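Local structure of biuret hydrolase (Pseudomonas sp., 6C62) at residues Gly126-Glu130 and Arg394-Gly398; Pro64-Gly68 and Leu107-Val113. The protein hydrolyses 1-carboxybiuret to urea-1,3-dicarboxylate and ammonia, a step in the bacterial degradation of atrazine. All coordinates share one frame; numbering follows the deposited sequence.

Contact 1 of 2, residues Gly126-Glu130 and Arg394-Gly398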
loop_
_atom_site.group_PDB
_atom_site.type_symbol
_atom_site.label_atom_id
_atom_site.label_comp_id
_atom_site.label_asym_id
_atom_site.label_seq_id
_atom_site.Cartn_x
_atom_site.Cartn_y
_atom_site.Cartn_z
ATOM N N GLY A 126 14.358 -2.352 18.146
ATOM C CA GLY A 126 15.620 -2.053 18.891
ATOM C C GLY A 126 16.828 -2.561 18.158
ATOM O O GLY A 126 16.697 -3.475 17.331
ATOM N N PHE A 127 17.988 -1.956 18.391
ATOM C CA PHE A 127 19.232 -2.404 17.768
ATOM C C PHE A 127 20.277 -2.930 18.718
ATOM O O PHE A 127 21.443 -3.015 18.335
ATOM C CB PHE A 127 19.835 -1.236 17.026
ATOM C CG PHE A 127 19.071 -0.849 15.803
ATOM C CD1 PHE A 127 18.878 -1.769 14.784
ATOM C CD2 PHE A 127 18.601 0.424 15.648
ATOM C CE1 PHE A 127 18.147 -1.422 13.652
ATOM C CE2 PHE A 127 17.915 0.812 14.477
ATOM C CZ PHE A 127 17.685 -0.131 13.502
ATOM N N THR A 128 19.901 -3.301 19.937
ATOM C CA THR A 128 20.910 -3.719 20.943
ATOM C C THR A 128 20.676 -5.044 21.683
ATOM O O THR A 128 21.573 -5.510 22.366
ATOM C CB THR A 128 21.029 -2.623 21.988
ATOM O OG1 THR A 128 19.802 -2.536 22.741
ATOM C CG2 THR A 128 21.382 -1.238 21.303
ATOM N N THR A 129 19.509 -5.662 21.521
ATOM C CA THR A 129 19.129 -6.902 22.219
ATOM C C THR A 129 19.416 -6.811 23.724
ATOM O O THR A 129 20.096 -7.657 24.307
ATOM C CB THR A 129 19.768 -8.172 21.592
ATOM O OG1 THR A 129 19.671 -8.084 20.179
ATOM C CG2 THR A 129 19.007 -9.455 22.065
ATOM N N GLU A 130 18.970 -5.712 24.299
ATOM C CA GLU A 130 18.941 -5.510 25.727
ATOM C C GLU A 130 17.507 -5.735 26.183
ATOM O O GLU A 130 16.726 -4.791 26.361
ATOM C CB GLU A 130 19.458 -4.099 26.050
ATOM C CG GLU A 130 20.969 -3.972 25.744
ATOM C CD GLU A 130 21.484 -2.533 25.907
ATOM O OE1 GLU A 130 21.207 -1.631 25.022
ATOM O OE2 GLU A 130 22.188 -2.331 26.929
ATOM N N ARG A 394 20.442 3.549 21.138
ATOM C CA ARG A 394 19.576 2.535 20.599
ATOM C C ARG A 394 19.165 2.833 19.145
ATOM O O ARG A 394 19.529 2.065 18.299
ATOM C CB ARG A 394 18.409 2.144 21.565
ATOM C CG ARG A 394 18.986 1.484 22.836
ATOM C CD ARG A 394 17.957 0.904 23.809
ATOM N NE ARG A 394 17.209 1.982 24.442
ATOM C CZ ARG A 394 17.639 2.676 25.522
ATOM N NH1 ARG A 394 18.790 2.395 26.173
ATOM N NH2 ARG A 394 16.890 3.678 25.988
ATOM N N PRO A 395 18.561 3.992 18.841
ATOM C CA PRO A 395 18.292 4.300 17.401
ATOM C C PRO A 395 19.531 4.495 16.537
ATOM O O PRO A 395 19.542 4.166 15.354
ATOM C CB PRO A 395 17.531 5.597 17.470
ATOM C CG PRO A 395 16.894 5.559 18.833
ATOM C CD PRO A 395 17.907 4.959 19.739
ATOM N N ALA A 396 20.574 5.062 17.122
ATOM C CA ALA A 396 21.773 5.424 16.342
ATOM C C ALA A 396 22.487 4.273 15.670
ATOM O O ALA A 396 23.154 4.515 14.645
ATOM C CB ALA A 396 22.773 6.145 17.203
ATOM N N MET A 397 22.436 3.067 16.262
ATOM C CA MET A 397 23.109 1.897 15.681
ATOM C C MET A 397 22.653 1.647 14.219
ATOM O O MET A 397 23.380 1.049 13.439
ATOM C CB MET A 397 22.868 0.641 16.535
ATOM C CG MET A 397 23.657 0.543 17.860
ATOM S SD MET A 397 25.453 0.702 17.621
ATOM C CE MET A 397 25.576 2.381 18.137
ATOM N N GLY A 398 21.433 2.087 13.862
ATOM C CA GLY A 398 20.909 1.870 12.480
ATOM C C GLY A 398 20.986 3.034 11.516
ATOM O O GLY A 398 20.376 3.021 10.447
#

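Contact 2 of 2, residues Pro64-Gly68 and Leu107-Val113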
loop_
_atom_site.group_PDB
_atom_site.type_symbol
_atom_site.label_atom_id
_atom_site.label_comp_id
_atom_site.label_asym_id
_atom_site.label_seq_id
_atom_site.Cartn_x
_atom_site.Cartn_y
_atom_site.Cartn_z
ATOM N N PRO A 64 21.177 -34.081 1.077
ATOM C CA PRO A 64 20.873 -32.733 0.611
ATOM C C PRO A 64 21.992 -31.729 1.053
ATOM O O PRO A 64 22.920 -32.083 1.847
ATOM C CB PRO A 64 19.471 -32.478 1.193
ATOM C CG PRO A 64 19.501 -33.275 2.458
ATOM C CD PRO A 64 20.240 -34.537 2.099
ATOM N N PRO A 65 21.986 -30.533 0.485
ATOM C CA PRO A 65 23.154 -29.656 0.567
ATOM C C PRO A 65 23.508 -29.125 1.939
ATOM O O PRO A 65 24.666 -28.716 2.143
ATOM C CB PRO A 65 22.774 -28.461 -0.312
ATOM C CG PRO A 65 21.619 -28.887 -1.030
ATOM C CD PRO A 65 20.937 -29.995 -0.383
ATOM N N LEU A 66 22.563 -29.104 2.863
ATOM C CA LEU A 66 22.877 -28.680 4.251
ATOM C C LEU A 66 22.827 -29.850 5.235
ATOM O O LEU A 66 22.646 -29.649 6.441
ATOM C CB LEU A 66 21.904 -27.583 4.703
ATOM C CG LEU A 66 21.957 -26.275 3.861
ATOM C CD1 LEU A 66 21.000 -25.242 4.409
ATOM C CD2 LEU A 66 23.327 -25.679 3.814
ATOM N N ALA A 67 22.981 -31.070 4.760
ATOM C CA ALA A 67 22.754 -32.254 5.604
ATOM C C ALA A 67 23.578 -32.293 6.859
ATOM O O ALA A 67 24.801 -32.354 6.817
ATOM C CB ALA A 67 22.984 -33.550 4.806
ATOM N N GLY A 68 22.895 -32.209 7.988
ATOM C CA GLY A 68 23.493 -32.308 9.307
ATOM C C GLY A 68 23.948 -30.992 9.913
ATOM O O GLY A 68 24.451 -30.982 11.030
ATOM N N LEU A 107 14.882 -25.088 5.326
ATOM C CA LEU A 107 16.173 -25.477 5.854
ATOM C C LEU A 107 16.132 -26.949 6.269
ATOM O O LEU A 107 17.054 -27.692 6.032
ATOM C CB LEU A 107 16.633 -24.590 7.007
ATOM C CG LEU A 107 17.059 -23.156 6.582
ATOM C CD1 LEU A 107 17.369 -22.331 7.843
ATOM C CD2 LEU A 107 18.205 -23.133 5.617
ATOM N N LYS A 108 15.053 -27.345 6.929
ATOM C CA LYS A 108 14.820 -28.734 7.298
ATOM C C LYS A 108 14.888 -29.678 6.047
ATOM O O LYS A 108 15.590 -30.684 6.095
ATOM C CB LYS A 108 13.491 -28.889 8.017
ATOM C CG LYS A 108 13.173 -30.323 8.306
ATOM C CD LYS A 108 11.927 -30.482 9.145
ATOM C CE LYS A 108 11.082 -31.666 8.669
ATOM N NZ LYS A 108 10.897 -32.863 9.587
ATOM N N ALA A 109 14.201 -29.310 4.963
ATOM C CA ALA A 109 14.216 -30.062 3.695
ATOM C C ALA A 109 15.620 -30.145 3.117
ATOM O O ALA A 109 15.914 -31.087 2.423
ATOM C CB ALA A 109 13.257 -29.462 2.636
ATOM N N ALA A 110 16.457 -29.120 3.332
ATOM C CA ALA A 110 17.822 -29.175 2.894
ATOM C C ALA A 110 18.752 -29.978 3.843
ATOM O O ALA A 110 19.918 -30.095 3.566
ATOM C CB ALA A 110 18.360 -27.756 2.713
ATOM N N GLY A 111 18.220 -30.516 4.938
ATOM C CA GLY A 111 18.951 -31.437 5.825
ATOM C C GLY A 111 19.471 -30.758 7.066
ATOM O O GLY A 111 20.137 -31.387 7.820
ATOM N N ALA A 112 19.192 -29.458 7.252
ATOM C CA ALA A 112 19.698 -28.760 8.411
ATOM C C ALA A 112 18.953 -29.189 9.678
ATOM O O ALA A 112 17.799 -29.604 9.646
ATOM C CB ALA A 112 19.675 -27.270 8.191
ATOM N N VAL A 113 19.640 -29.044 10.795
ATOM C CA VAL A 113 19.212 -29.523 12.111
ATOM C C VAL A 113 18.993 -28.373 13.084
ATOM O O VAL A 113 19.955 -27.636 13.464
ATOM C CB VAL A 113 20.298 -30.475 12.683
ATOM C CG1 VAL A 113 19.976 -30.894 14.104
ATOM C CG2 VAL A 113 20.417 -31.710 11.783
#

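Contact 1 of 2, residues Gly126-Glu130 and Arg394-Gly398
The hydroxyl of Thr-128, which rests against the aliphatic chain of Arg-394, donates a hydrogen bond to Glu-130, with OG1 2.8 Å from OE1; the carboxylate receives it on its anti lone pair, away from OE2. With OG1 set between the backbone N and the carbonyl carbon (chi1 67°), CG2 is left to meet Arg-394 CG at 3.9 Å, while OG1 lies 4.0 Å from Arg-394 CD. The two side chains meet at a slant, the threonine methyl and hydroxyl against the CG and CD methylenes of the arginine. Glu-130 OE1 and Arg-394 NH1 carry opposite charges but stay 4.8 Å apart, too far for a salt bridge. Each has its stronger partner elsewhere: Glu-130 OE2 with Gly-380 N, Arg-394 NH1 with Glu-382.

Phe-127 contributes more buried area than any other residue of the two segments. Arg-394 O lies at the ring edge, in its plane, 3.3 Å from CD2, where the positive rim of an aromatic ring can meet a carbonyl oxygen favourably. One face is taken by Gly-398, whose CA stands 4.1 Å from the ring centroid and 23° off the normal, a CH-pi contact displaced toward the rim. A backbone bond from Gly-398 N to Pro-395 O, 3.2 Å long, closes the turn that presents this glycine. At the base of the ring Phe-127 CB abuts Met-397 CB at 3.6 Å, and the two side chains run past each other in opposite directions.

The phenyl ring lies next to Ser-174, by similarity the acyl-ester nucleophile, so this contact probably forms part of the active-site wall. The loop between strands 113-118 and 130-131 is thus set against the short helix 393-396 and the turn after it. Within the loop itself, the Asp-121 carboxylate accepts a hydrogen bond from Thr-129 N, while Met-397 and Ala-396 pack on Ile-384 of strand 383-386.

Contact 2 of 2, residues Pro64-Gly68 and Leu107-Val113
A Schellman motif ends helix 102-109 and docks on the type I beta turn Pro-64 to Ala-67, where the turn leads into strand 70-74 and the helix end into its parallel neighbour 113-118. Gly-111, with a positive phi of 101°, follows the last helical turn; its N bonds Lys-108 O, and Ala-112 N bonds Leu-107 O. The carbonyls just past the helix face the turn: Leu-66 N donates to Ala-110 O over 2.9 Å, bent at 139° at the hydrogen, and Gly-68 N donates to Gly-111 O over 2.9 Å, straighter at 167° although it approaches from above the carbonyl plane. Between them Ala-67 CA makes a CA-H...O contact with Gly-111 O at 3.5 Å.

Beside these bonds, Pro-64 lays CB and CG on Ala-110 O, with CG 3.4 Å from it. Leu-66, its CG anti to the carbonyl carbon, carries CD1 to the helix end, 3.7 Å from Leu-107 CD2 and 4.0 Å from Ala-110 CB. Helix 216-226 packs on the same leucine through Leu-221 and Ala-225.

Carbonyls left without helical partners where the helix stops are thus met by backbone N-H groups of the turn, in a buried, largely apolar setting.

Contact 2 and contact 1 follow one another along the chain and lie on opposite sides of its centre, with their own centres 32 Å apart and their nearest atoms about 19 Å apart, so they do not touch. Contact 1 is the one beside the probable catalytic centre: the side chain of Phe-127 comes within about 4 Å of that of Ser-174, the likely acyl-ester nucleophile, and about 6 Å of that of Ser-150, assigned to the charge relay by similarity. Contact 2 is more remote, Leu-107 being about 11 Å, side chain to side chain, from Lys-74, the proposed relay lysine. Strand 70-74, which follows residues 64-68, ends at that lysine.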